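Side-chain contact in oxidoreductase, Gfo/Idh/MocA family (PDB 1XEA), which probably acts as a nucleotide-dependent oxidoreductase of the Gfo/Idh/MocA family, using an N-terminal Rossmann fold to bind its dinucleotide cofactor: residues Leu96-Ser99 and Ala100-Glu104. Sequence-based numbering, arbitrary orientation.
Sequences LAAS and AQECE
The E102 carboxylate has the A97 methyl over one face: CB lies 4.0 Å from CD, almost straight along the normal to the group. Neither segment places an atom over the opposite face. At one edge is S99 OG, close to the carboxylate plane and donating to the anti lone pair of E102 OE2 at 3.2 Å; at the other end OE1 is hydrogen-bonded to S77. The same S99 hydroxyl also accepts from E102 N, a weak bond at 3.3 Å but nearly straight (166°). With chi1 at 68°, OG is turned over the first turn of helix 100-112, where it can serve both partners. S99 is thus the N-cap, and E102 stands three residues on, as in a capping box. The reciprocal bond of that motif is not made, since S99 N and E102 OE2 are 4.0 Å apart. The backbone adds a weak C103 N to S99 O bond of 3.4 Å. Farther along, the C103 sulfur packs on L96 CD2 at 3.6 Å and, more loosely, on A97 CB at 4.2 Å, and H296 of helix 286-311 also touches C103. The loop after strand 90-93 is therefore joined to its helix by a polar cap beside an apolar patch. A carboxylate at this N-terminus would probably be stabilised in its charged form by the helix dipole and its two hydroxyl donors.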
loop_
_atom_site.group_PDB
_atom_site.type_symbol
_atom_site.label_atom_id
_atom_site.label_comp_id
_atom_site.label_asym_id
_atom_site.label_seq_id
_atom_site.Cartn_x
_atom_site.Cartn_y
_atom_site.Cartn_z
ATOM N N LEU A 96 18.943 30.053 -9.570
ATOM C CA LEU A 96 20.126 30.911 -9.665
ATOM C C LEU A 96 19.700 32.370 -9.784
ATOM O O LEU A 96 20.311 33.267 -9.200
ATOM C CB LEU A 96 20.971 30.530 -10.885
ATOM C CG LEU A 96 22.200 31.398 -11.219
ATOM C CD1 LEU A 96 23.173 31.424 -10.051
ATOM C CD2 LEU A 96 22.881 30.835 -12.460
ATOM N N ALA A 97 18.637 32.594 -10.542
ATOM C CA ALA A 97 18.131 33.932 -10.740
ATOM C C ALA A 97 16.761 33.849 -11.386
ATOM O O ALA A 97 16.399 32.822 -11.963
ATOM C CB ALA A 97 19.083 34.730 -11.620
ATOM N N ALA A 98 16.011 34.943 -11.291
ATOM C CA ALA A 98 14.666 35.025 -11.838
ATOM C C ALA A 98 14.614 35.069 -13.357
ATOM O O ALA A 98 13.533 35.082 -13.941
ATOM C CB ALA A 98 13.959 36.239 -11.262
ATOM N N SER A 99 15.773 35.096 -14.004
ATOM C CA SER A 99 15.800 35.131 -15.460
ATOM C C SER A 99 16.982 34.350 -15.993
ATOM O O SER A 99 17.957 34.124 -15.279
ATOM C CB SER A 99 15.877 36.573 -15.960
ATOM O OG SER A 99 17.123 37.161 -15.633
ATOM N N ALA A 100 16.887 33.933 -17.251
ATOM C CA ALA A 100 17.958 33.173 -17.880
ATOM C C ALA A 100 19.118 34.103 -18.188
ATOM O O ALA A 100 20.282 33.707 -18.115
ATOM C CB ALA A 100 17.461 32.516 -19.158
ATOM N N GLN A 101 18.788 35.344 -18.524
ATOM C CA GLN A 101 19.797 36.346 -18.839
ATOM C C GLN A 101 20.797 36.448 -17.688
ATOM O O GLN A 101 22.004 36.312 -17.892
ATOM C CB GLN A 101 19.129 37.706 -19.083
ATOM C CG GLN A 101 20.097 38.828 -19.467
ATOM C CD GLN A 101 20.861 38.537 -20.755
ATOM O OE1 GLN A 101 20.286 38.529 -21.848
ATOM N NE2 GLN A 101 22.164 38.291 -20.628
ATOM N N GLU A 102 20.289 36.682 -16.480
ATOM C CA GLU A 102 21.134 36.790 -15.296
ATOM C C GLU A 102 21.955 35.524 -15.132
ATOM O O GLU A 102 23.144 35.576 -14.816
ATOM C CB GLU A 102 20.279 37.009 -14.047
ATOM C CG GLU A 102 19.410 38.248 -14.117
ATOM C CD GLU A 102 18.735 38.586 -12.800
ATOM O OE1 GLU A 102 19.441 38.964 -11.840
ATOM O OE2 GLU A 102 17.491 38.472 -12.724
ATOM N N CYS A 103 21.306 34.385 -15.346
ATOM C CA CYS A 103 21.973 33.097 -15.235
ATOM C C CYS A 103 23.143 33.060 -16.191
ATOM O O CYS A 103 24.264 32.743 -15.800
ATOM C CB CYS A 103 21.003 31.958 -15.566
ATOM S SG CYS A 103 19.805 31.578 -14.242
ATOM N N GLU A 104 22.882 33.383 -17.451
ATOM C CA GLU A 104 23.943 33.377 -18.445
ATOM C C GLU A 104 25.065 34.323 -18.022
ATOM O O GLU A 104 26.241 33.965 -18.112
ATOM C CB GLU A 104 23.371 33.759 -19.809
ATOM C CG GLU A 104 22.240 32.840 -20.253
ATOM C CD GLU A 104 21.569 33.326 -21.523
ATOM O OE1 GLU A 104 21.199 34.520 -21.572
ATOM O OE2 GLU A 104 21.400 32.521 -22.466
#